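Local coordinates for protein glycerate 2-kinase (Pyrococcus horikoshii, PDB 1X3L) that phosphorylates D-glycerate to 2-phosphoglycerate with ATP, normally with magnesium, and can also take phosphate from other nucleotides or pyrophosphate, at residues 138-143 / 147-152; 153-158 / 231-236; 167-172 / 222-227. All blocks are in the same frame, centred on the assembly; numbering follows the deposited sequence.

Interaction 1 of 3, residues 138-143 / 147-152; sequences ELPEEG and EDLKLT. With EDO (1,2-ethanediol), chain E.
P140, in the irregular loop 138-143, comes closest to the first turns of helix 146-158 at L149, with the two CA atoms 7.2 Å apart. L149 carries the apolar part of the contact through one methyl: its CD2 lies 3.8 Å from CG of E138 and, more loosely, 4.5 Å from CG of the P140 ring. With its own CG anti to the backbone N (chi1 178°), E138 offers its middle methylene, CG, to this leucine; the chain then bends, and the carboxylate turns to other partners. OE1 forms a salt bridge with K177 and OE2 a hydrogen bond with the hydroxyl of S174, so the buried acid is held from both oxygens. This is a loop folding back on the helix that follows it, and OD2 of D148 accepts from the backbone N of S145, just before that helix, a bond like one half of a capping box. D148 also stands near the end of the loop, its OD2 3.8 Å from O of G143, a proximity of two acceptors without a bond. One turn on, OG1 of T152 bonds to O of D148 at 2.8 Å, reaching it from the face opposite to T152 N. At the exposed G143, N donates to O2 of an ethanediol, probably from the crystallisation liquor, at 3.0 Å, nearly straight at 163°.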
loop_
_atom_site.group_PDB
_atom_site.type_symbol
_atom_site.label_atom_id
_atom_site.label_comp_id
_atom_site.label_asym_id
_atom_site.label_seq_id
_atom_site.Cartn_x
_atom_site.Cartn_y
_atom_site.Cartn_z
ATOM N N GLU A 138 -7.173 -16.426 -5.561
ATOM C CA GLU A 138 -7.338 -16.666 -6.986
ATOM C C GLU A 138 -8.106 -17.935 -7.325
ATOM O O GLU A 138 -8.020 -18.947 -6.629
ATOM C CB GLU A 138 -5.965 -16.695 -7.670
ATOM C CG GLU A 138 -6.014 -16.999 -9.165
ATOM C CD GLU A 138 -6.967 -16.090 -9.927
ATOM O OE1 GLU A 138 -6.787 -14.858 -9.887
ATOM O OE2 GLU A 138 -7.900 -16.606 -10.571
ATOM N N LEU A 139 -8.868 -17.852 -8.409
ATOM C CA LEU A 139 -9.666 -18.957 -8.913
ATOM C C LEU A 139 -9.724 -18.803 -10.432
ATOM O O LEU A 139 -10.433 -17.942 -10.949
ATOM C CB LEU A 139 -11.079 -18.907 -8.323
ATOM C CG LEU A 139 -12.018 -20.050 -8.720
ATOM C CD1 LEU A 139 -11.397 -21.387 -8.325
ATOM C CD2 LEU A 139 -13.369 -19.864 -8.046
ATOM N N PRO A 140 -8.959 -19.624 -11.165
ATOM C CA PRO A 140 -8.924 -19.575 -12.632
ATOM C C PRO A 140 -10.287 -19.836 -13.279
ATOM O O PRO A 140 -11.148 -20.477 -12.683
ATOM C CB PRO A 140 -7.903 -20.656 -12.989
ATOM C CG PRO A 140 -7.000 -20.680 -11.785
ATOM C CD PRO A 140 -7.993 -20.612 -10.654
ATOM N N GLU A 141 -10.475 -19.325 -14.493
ATOM C CA GLU A 141 -11.722 -19.519 -15.225
ATOM C C GLU A 141 -11.878 -20.996 -15.599
ATOM O O GLU A 141 -10.962 -21.794 -15.390
ATOM C CB GLU A 141 -11.738 -18.649 -16.482
ATOM C CG GLU A 141 -12.103 -17.184 -16.238
ATOM C CD GLU A 141 -13.538 -17.002 -15.758
ATOM O OE1 GLU A 141 -14.384 -17.880 -16.039
ATOM O OE2 GLU A 141 -13.831 -15.971 -15.110
ATOM N N GLU A 142 -13.025 -21.357 -16.168
ATOM C CA GLU A 142 -13.284 -22.753 -16.515
ATOM C C GLU A 142 -12.230 -23.418 -17.402
ATOM O O GLU A 142 -11.753 -22.838 -18.378
ATOM C CB GLU A 142 -14.678 -22.899 -17.146
ATOM C CG GLU A 142 -14.799 -22.571 -18.634
ATOM C CD GLU A 142 -14.422 -21.145 -18.973
ATOM O OE1 GLU A 142 -14.631 -20.255 -18.119
ATOM O OE2 GLU A 142 -13.931 -20.914 -20.103
ATOM N N GLY A 143 -11.863 -24.641 -17.032
ATOM C CA GLY A 143 -10.881 -25.397 -17.787
ATOM C C GLY A 143 -9.442 -24.993 -17.540
ATOM O O GLY A 143 -8.517 -25.697 -17.942
ATOM N N GLU A 147 -1.867 -24.371 -12.684
ATOM C CA GLU A 147 -0.615 -24.559 -13.399
ATOM C C GLU A 147 -0.662 -23.871 -14.760
ATOM O O GLU A 147 0.364 -23.410 -15.262
ATOM C CB GLU A 147 -0.313 -26.048 -13.563
ATOM C CG GLU A 147 1.140 -26.337 -13.907
ATOM C CD GLU A 147 2.109 -25.669 -12.939
ATOM O OE1 GLU A 147 1.960 -25.861 -11.711
ATOM O OE2 GLU A 147 3.024 -24.955 -13.407
ATOM N N ASP A 148 -1.850 -23.805 -15.359
ATOM C CA ASP A 148 -1.992 -23.137 -16.649
ATOM C C ASP A 148 -1.756 -21.651 -16.421
ATOM O O ASP A 148 -1.148 -20.970 -17.246
ATOM C CB ASP A 148 -3.393 -23.338 -17.238
ATOM C CG ASP A 148 -3.626 -24.752 -17.731
ATOM O OD1 ASP A 148 -2.716 -25.321 -18.372
ATOM O OD2 ASP A 148 -4.730 -25.289 -17.490
ATOM N N LEU A 149 -2.251 -21.155 -15.292
ATOM C CA LEU A 149 -2.092 -19.752 -14.936
ATOM C C LEU A 149 -0.612 -19.420 -14.792
ATOM O O LEU A 149 -0.129 -18.441 -15.362
ATOM C CB LEU A 149 -2.825 -19.452 -13.625
ATOM C CG LEU A 149 -2.568 -18.086 -12.979
ATOM C CD1 LEU A 149 -2.856 -16.961 -13.967
ATOM C CD2 LEU A 149 -3.441 -17.953 -11.742
ATOM N N LYS A 150 0.106 -20.251 -14.041
ATOM C CA LYS A 150 1.535 -20.042 -13.828
ATOM C C LYS A 150 2.297 -19.974 -15.146
ATOM O O LYS A 150 3.087 -19.061 -15.366
ATOM C CB LYS A 150 2.120 -21.158 -12.960
ATOM C CG LYS A 150 1.579 -21.213 -11.537
ATOM C CD LYS A 150 2.304 -22.287 -10.733
ATOM C CE LYS A 150 1.775 -22.386 -9.319
ATOM N NZ LYS A 150 2.521 -23.402 -8.523
ATOM N N LEU A 151 2.061 -20.942 -16.025
ATOM C CA LEU A 151 2.744 -20.961 -17.311
ATOM C C LEU A 151 2.445 -19.700 -18.118
ATOM O O LEU A 151 3.330 -19.143 -18.771
ATOM C CB LEU A 151 2.330 -22.196 -18.116
ATOM C CG LEU A 151 2.628 -23.555 -17.475
ATOM C CD1 LEU A 151 2.209 -24.668 -18.427
ATOM C CD2 LEU A 151 4.113 -23.663 -17.151
ATOM N N THR A 152 1.196 -19.252 -18.073
ATOM C CA THR A 152 0.800 -18.058 -18.807
ATOM C C THR A 152 1.521 -16.837 -18.245
ATOM O O THR A 152 2.152 -16.083 -18.983
ATOM C CB THR A 152 -0.725 -17.828 -18.727
ATOM O OG1 THR A 152 -1.412 -18.978 -19.237
ATOM C CG2 THR A 152 -1.121 -16.608 -19.548
HETATM C C1 EDO E . -14.625 -25.197 -13.495
HETATM O O1 EDO E . -15.297 -25.319 -14.756
HETATM C C2 EDO E . -13.473 -26.200 -13.407
HETATM O O2 EDO E . -12.523 -25.958 -14.454
#

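Interaction 2 of 3, residues 153-158 / 231-236; sequences TDLLLK and EKVPES. With EDO (1,2-ethanediol), chain F.
L155, in the last turns of helix 146-158, packs against K232 and V233 in the linker that joins helix 217-226 to helix 235-246, so the contact belongs to a cluster of helices inserted, in sequence, between strands of the parallel sheet. The two backbones approach most closely at L155 and V233, whose CA atoms are 7.3 Å apart. One methyl group does nearly all the touching. CD1 of L155 sits over the K232-V233 peptide, 3.5 Å from O of K232 and 3.7 Å from N of V233, and it also meets the side chains at the two ends of that peptide: CB of K232 at 3.8 Å and CG1 of V233 at 4.0 Å. CG of L155 stands beside its own backbone N (chi1 -64°), which carries the branched end outward from the helix to the linker. No hydrogen bond crosses between the segments; the contact is van der Waals in kind. K232 lends only the root of its chain, since the rest leads away and bends at its last torsion, where NZ bonds to O of D228, within the same linker. V233 instead sends its CG1 to the leucine. P234 occupies the N-cap position of the following helix. Farther out, OE1 of E231 receives a weak bond of 3.4 Å from O2 of an ethanediol. L155 itself touches I229 near the start of the linker, and its neighbour L156 is buried against I166 and V169 of helix 163-171 and L224 of helix 217-226, so the end of helix 146-158 is lodged between the linker and these two helices.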
loop_
_atom_site.group_PDB
_atom_site.type_symbol
_atom_site.label_atom_id
_atom_site.label_comp_id
_atom_site.label_asym_id
_atom_site.label_seq_id
_atom_site.Cartn_x
_atom_site.Cartn_y
_atom_site.Cartn_z
ATOM N N THR A 153 1.429 -16.650 -16.932
ATOM C CA THR A 153 2.082 -15.519 -16.284
ATOM C C THR A 153 3.588 -15.537 -16.538
ATOM O O THR A 153 4.214 -14.483 -16.657
ATOM C CB THR A 153 1.828 -15.516 -14.760
ATOM O OG1 THR A 153 2.143 -16.802 -14.219
ATOM C CG2 THR A 153 0.378 -15.190 -14.455
ATOM N N ASP A 154 4.164 -16.734 -16.631
ATOM C CA ASP A 154 5.599 -16.871 -16.873
ATOM C C ASP A 154 6.003 -16.459 -18.278
ATOM O O ASP A 154 7.052 -15.845 -18.473
ATOM C CB ASP A 154 6.061 -18.309 -16.623
ATOM C CG ASP A 154 6.275 -18.604 -15.154
ATOM O OD1 ASP A 154 7.010 -17.833 -14.499
ATOM O OD2 ASP A 154 5.715 -19.605 -14.656
ATOM N N LEU A 155 5.177 -16.807 -19.260
ATOM C CA LEU A 155 5.467 -16.458 -20.644
ATOM C C LEU A 155 5.320 -14.953 -20.842
ATOM O O LEU A 155 5.946 -14.368 -21.727
ATOM C CB LEU A 155 4.524 -17.209 -21.587
ATOM C CG LEU A 155 4.666 -18.733 -21.584
ATOM C CD1 LEU A 155 3.594 -19.349 -22.466
ATOM C CD2 LEU A 155 6.054 -19.122 -22.073
ATOM N N LEU A 156 4.490 -14.331 -20.011
ATOM C CA LEU A 156 4.278 -12.893 -20.096
ATOM C C LEU A 156 5.541 -12.172 -19.640
ATOM O O LEU A 156 5.988 -11.215 -20.273
ATOM C CB LEU A 156 3.087 -12.479 -19.229
ATOM C CG LEU A 156 1.718 -12.937 -19.739
ATOM C CD1 LEU A 156 0.650 -12.610 -18.718
ATOM C CD2 LEU A 156 1.416 -12.258 -21.062
ATOM N N LEU A 157 6.118 -12.647 -18.542
ATOM C CA LEU A 157 7.337 -12.062 -17.999
ATOM C C LEU A 157 8.528 -12.404 -18.891
ATOM O O LEU A 157 9.287 -11.524 -19.295
ATOM C CB LEU A 157 7.582 -12.587 -16.584
ATOM C CG LEU A 157 6.479 -12.288 -15.568
ATOM C CD1 LEU A 157 6.737 -13.064 -14.291
ATOM C CD2 LEU A 157 6.425 -10.792 -15.291
ATOM N N LYS A 158 8.684 -13.688 -19.199
ATOM C CA LYS A 158 9.779 -14.147 -20.046
ATOM C C LYS A 158 9.932 -13.330 -21.324
ATOM O O LYS A 158 11.045 -13.115 -21.801
ATOM C CB LYS A 158 9.578 -15.617 -20.422
ATOM C CG LYS A 158 10.263 -16.619 -19.505
ATOM C CD LYS A 158 10.156 -18.023 -20.089
ATOM C CE LYS A 158 10.944 -19.039 -19.275
ATOM N NZ LYS A 158 10.854 -20.402 -19.877
ATOM N N GLU A 231 0.342 -18.648 -29.070
ATOM C CA GLU A 231 0.375 -20.069 -29.395
ATOM C C GLU A 231 1.156 -20.846 -28.338
ATOM O O GLU A 231 1.058 -22.070 -28.257
ATOM C CB GLU A 231 1.018 -20.290 -30.769
ATOM C CG GLU A 231 0.270 -19.650 -31.933
ATOM C CD GLU A 231 -1.087 -20.289 -32.191
ATOM O OE1 GLU A 231 -1.816 -19.797 -33.080
ATOM O OE2 GLU A 231 -1.424 -21.280 -31.510
ATOM N N LYS A 232 1.924 -20.128 -27.526
ATOM C CA LYS A 232 2.726 -20.766 -26.489
ATOM C C LYS A 232 1.957 -21.037 -25.200
ATOM O O LYS A 232 2.293 -21.959 -24.457
ATOM C CB LYS A 232 3.965 -19.919 -26.187
ATOM C CG LYS A 232 4.946 -19.808 -27.351
ATOM C CD LYS A 232 6.201 -19.041 -26.937
ATOM C CE LYS A 232 7.241 -18.999 -28.051
ATOM N NZ LYS A 232 6.780 -18.230 -29.242
ATOM N N VAL A 233 0.928 -20.238 -24.928
ATOM C CA VAL A 233 0.132 -20.429 -23.719
ATOM C C VAL A 233 -0.688 -21.707 -23.854
ATOM O O VAL A 233 -0.973 -22.149 -24.964
ATOM C CB VAL A 233 -0.838 -19.252 -23.487
ATOM C CG1 VAL A 233 -0.057 -17.958 -23.352
ATOM C CG2 VAL A 233 -1.836 -19.162 -24.634
ATOM N N PRO A 234 -1.077 -22.319 -22.725
ATOM C CA PRO A 234 -1.870 -23.548 -22.802
ATOM C C PRO A 234 -3.143 -23.371 -23.629
ATOM O O PRO A 234 -3.661 -22.260 -23.770
ATOM C CB PRO A 234 -2.158 -23.871 -21.334
ATOM C CG PRO A 234 -2.109 -22.529 -20.670
ATOM C CD PRO A 234 -0.918 -21.887 -21.327
ATOM N N GLU A 235 -3.635 -24.477 -24.173
ATOM C CA GLU A 235 -4.835 -24.468 -24.999
ATOM C C GLU A 235 -6.032 -23.919 -24.226
ATOM O O GLU A 235 -6.858 -23.198 -24.779
ATOM C CB GLU A 235 -5.139 -25.891 -25.483
ATOM C CG GLU A 235 -5.963 -25.968 -26.761
ATOM C CD GLU A 235 -6.430 -27.382 -27.065
ATOM O OE1 GLU A 235 -5.614 -28.324 -26.937
ATOM O OE2 GLU A 235 -7.612 -27.552 -27.440
ATOM N N SER A 236 -6.112 -24.262 -22.944
ATOM C CA SER A 236 -7.211 -23.818 -22.093
ATOM C C SER A 236 -7.310 -22.298 -22.017
ATOM O O SER A 236 -8.405 -21.750 -21.882
ATOM C CB SER A 236 -7.055 -24.388 -20.682
ATOM O OG SER A 236 -5.919 -23.841 -20.034
HETATM C C1 EDO F . -5.414 -16.794 -34.138
HETATM O O1 EDO F . -6.363 -15.718 -34.140
HETATM C C2 EDO F . -6.061 -18.060 -33.576
HETATM O O2 EDO F . -5.119 -19.137 -33.579
#

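Interaction 3 of 3, residues 167-172 / 222-227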
loop_
_atom_site.group_PDB
_atom_site.type_symbol
_atom_site.label_atom_id
_atom_site.label_comp_id
_atom_site.label_asym_id
_atom_site.label_seq_id
_atom_site.Cartn_x
_atom_site.Cartn_y
_atom_site.Cartn_z
ATOM N N ASN A 167 -1.773 -7.660 -16.324
ATOM C CA ASN A 167 -2.959 -7.587 -15.480
ATOM C C ASN A 167 -4.194 -7.786 -16.352
ATOM O O ASN A 167 -5.183 -8.370 -15.920
ATOM C CB ASN A 167 -3.048 -6.220 -14.798
ATOM C CG ASN A 167 -1.912 -5.977 -13.826
ATOM O OD1 ASN A 167 -1.040 -6.830 -13.650
ATOM N ND2 ASN A 167 -1.913 -4.809 -13.191
ATOM N N THR A 168 -4.130 -7.285 -17.579
ATOM C CA THR A 168 -5.239 -7.415 -18.517
ATOM C C THR A 168 -5.485 -8.881 -18.840
ATOM O O THR A 168 -6.626 -9.349 -18.833
ATOM C CB THR A 168 -4.952 -6.662 -19.821
ATOM O OG1 THR A 168 -4.940 -5.254 -19.559
ATOM C CG2 THR A 168 -6.010 -6.978 -20.871
ATOM N N VAL A 169 -4.407 -9.603 -19.126
ATOM C CA VAL A 169 -4.518 -11.013 -19.441
ATOM C C VAL A 169 -4.973 -11.788 -18.210
ATOM O O VAL A 169 -5.913 -12.570 -18.290
ATOM C CB VAL A 169 -3.175 -11.589 -19.949
ATOM C CG1 VAL A 169 -3.304 -13.085 -20.186
ATOM C CG2 VAL A 169 -2.768 -10.896 -21.241
ATOM N N ARG A 170 -4.325 -11.554 -17.068
ATOM C CA ARG A 170 -4.683 -12.261 -15.837
ATOM C C ARG A 170 -6.123 -11.997 -15.401
ATOM O O ARG A 170 -6.819 -12.910 -14.942
ATOM C CB ARG A 170 -3.718 -11.903 -14.696
ATOM C CG ARG A 170 -2.279 -12.386 -14.911
ATOM C CD ARG A 170 -1.392 -12.207 -13.666
ATOM N NE ARG A 170 -1.364 -10.823 -13.190
ATOM C CZ ARG A 170 -2.217 -10.314 -12.304
ATOM N NH1 ARG A 170 -3.172 -11.072 -11.779
ATOM N NH2 ARG A 170 -2.127 -9.038 -11.955
ATOM N N LYS A 171 -6.575 -10.754 -15.541
ATOM C CA LYS A 171 -7.944 -10.417 -15.164
ATOM C C LYS A 171 -8.963 -11.177 -16.015
ATOM O O LYS A 171 -10.071 -11.462 -15.553
ATOM C CB LYS A 171 -8.189 -8.910 -15.293
ATOM C CG LYS A 171 -7.499 -8.074 -14.215
ATOM C CD LYS A 171 -7.818 -6.588 -14.348
ATOM C CE LYS A 171 -7.166 -5.803 -13.214
ATOM N NZ LYS A 171 -7.632 -4.392 -13.151
ATOM N N HIS A 172 -8.589 -11.511 -17.247
ATOM C CA HIS A 172 -9.503 -12.224 -18.136
ATOM C C HIS A 172 -9.455 -13.751 -18.083
ATOM O O HIS A 172 -10.039 -14.417 -18.935
ATOM C CB HIS A 172 -9.326 -11.743 -19.580
ATOM C CG HIS A 172 -9.895 -10.379 -19.825
ATOM N ND1 HIS A 172 -9.232 -9.221 -19.476
ATOM C CD2 HIS A 172 -11.101 -9.990 -20.304
ATOM C CE1 HIS A 172 -10.005 -8.180 -19.725
ATOM N NE2 HIS A 172 -11.145 -8.618 -20.227
ATOM N N ARG A 222 -4.793 -9.565 -28.206
ATOM C CA ARG A 222 -3.828 -8.700 -28.885
ATOM C C ARG A 222 -2.487 -8.765 -28.171
ATOM O O ARG A 222 -1.436 -8.887 -28.802
ATOM C CB ARG A 222 -4.315 -7.252 -28.880
ATOM C CG ARG A 222 -5.521 -6.980 -29.755
ATOM C CD ARG A 222 -6.131 -5.628 -29.410
ATOM N NE ARG A 222 -7.187 -5.234 -30.340
ATOM C CZ ARG A 222 -8.010 -4.210 -30.136
ATOM N NH1 ARG A 222 -7.902 -3.482 -29.032
ATOM N NH2 ARG A 222 -8.930 -3.905 -31.040
ATOM N N ILE A 223 -2.539 -8.682 -26.846
ATOM C CA ILE A 223 -1.346 -8.719 -26.010
ATOM C C ILE A 223 -0.570 -10.024 -26.143
ATOM O O ILE A 223 0.649 -10.008 -26.321
ATOM C CB ILE A 223 -1.715 -8.498 -24.523
ATOM C CG1 ILE A 223 -2.130 -7.039 -24.304
ATOM C CG2 ILE A 223 -0.544 -8.875 -23.626
ATOM C CD1 ILE A 223 -2.653 -6.744 -22.914
ATOM N N LEU A 224 -1.267 -11.152 -26.047
ATOM C CA LEU A 224 -0.606 -12.446 -26.161
ATOM C C LEU A 224 0.040 -12.612 -27.530
ATOM O O LEU A 224 1.121 -13.185 -27.648
ATOM C CB LEU A 224 -1.602 -13.583 -25.908
ATOM C CG LEU A 224 -2.088 -13.721 -24.462
ATOM C CD1 LEU A 224 -3.051 -14.892 -24.352
ATOM C CD2 LEU A 224 -0.898 -13.931 -23.541
ATOM N N GLU A 225 -0.624 -12.103 -28.561
ATOM C CA GLU A 225 -0.101 -12.193 -29.918
ATOM C C GLU A 225 1.073 -11.234 -30.099
ATOM O O GLU A 225 2.105 -11.599 -30.664
ATOM C CB GLU A 225 -1.201 -11.866 -30.935
ATOM C CG GLU A 225 -2.314 -12.906 -31.003
ATOM C CD GLU A 225 -3.386 -12.554 -32.021
ATOM O OE1 GLU A 225 -4.022 -11.488 -31.874
ATOM O OE2 GLU A 225 -3.590 -13.343 -32.969
ATOM N N LEU A 226 0.908 -10.008 -29.610
ATOM C CA LEU A 226 1.946 -8.990 -29.714
ATOM C C LEU A 226 3.290 -9.488 -29.194
ATOM O O LEU A 226 4.343 -9.095 -29.694
ATOM C CB LEU A 226 1.539 -7.738 -28.934
ATOM C CG LEU A 226 2.573 -6.611 -28.930
ATOM C CD1 LEU A 226 2.777 -6.105 -30.351
ATOM C CD2 LEU A 226 2.111 -5.484 -28.018
ATOM N N TYR A 227 3.250 -10.353 -28.187
ATOM C CA TYR A 227 4.468 -10.896 -27.602
ATOM C C TYR A 227 4.721 -12.331 -28.042
ATOM O O TYR A 227 5.458 -13.074 -27.394
ATOM C CB TYR A 227 4.385 -10.806 -26.078
ATOM C CG TYR A 227 4.443 -9.381 -25.569
ATOM C CD1 TYR A 227 3.714 -8.989 -24.447
ATOM C CD2 TYR A 227 5.234 -8.425 -26.207
ATOM C CE1 TYR A 227 3.771 -7.677 -23.975
ATOM C CE2 TYR A 227 5.300 -7.114 -25.742
ATOM C CZ TYR A 227 4.567 -6.748 -24.628
ATOM O OH TYR A 227 4.631 -5.457 -24.166
#
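The carbonyl O of T168, a residue whose side chain packs on I223, is gripped twice by H172: ND1 donates to it at 2.7 Å, fairly straight at 164°, and the backbone N adds a weak bond of 3.3 Å. The carbonyl oxygen lies at the edge of the imidazole, in its plane, which helps fix the ring where helix 163-171 ends. The other ring nitrogen, NE2, is hydrogen-bonded to OE2 of E251, and F217 meets the ring edge to face. Across the helices the contact is wholly apolar. CD1 of I223 reaches T168 at CB and CG2, 3.9 Å from each, while the hydroxyl of T168 turns back to O of H164. V169 divides its two methyls between neighbours: CG2, beside the backbone N, lies 3.8 Å from CG2 of I223, and CG1, anti to that N (chi1 176°), lies 4.2 Å from CD2 of L224. On another side of the helix, NH2 of R170 donates to OD1 of N167 at 3.0 Å from well above the amide plane, and also to S207. The axes of the short helical segments approach to 10.4 Å at a crossing angle of -124°. With apolar contact between beta-branched side chains and a leucine at the margin, this is a steeply crossed, buried helix-helix contact within the helical cluster of this part of the chain.

The three contacts lie close together in one helical cluster of the part of the chain that carries the parallel sheet, on the same side of the chain's centre: interactions 1 and 2 have centres about 11 Å apart, 1 and 3 about 14 Å, and 2 and 3 about 10 Å. Helix 146-158 serves interactions 1 and 2. Interaction 1 closes first along the chain, and interaction 3 is nested in the loop closed by interaction 2. They also touch: S236 probably hydrogen-bonds to D148, T152 packs on V169, and T153 on R170. The cluster is thus assembled from two chain excursions, one each side of strand 188-194 in sequence, away from K58, which probably binds substrate.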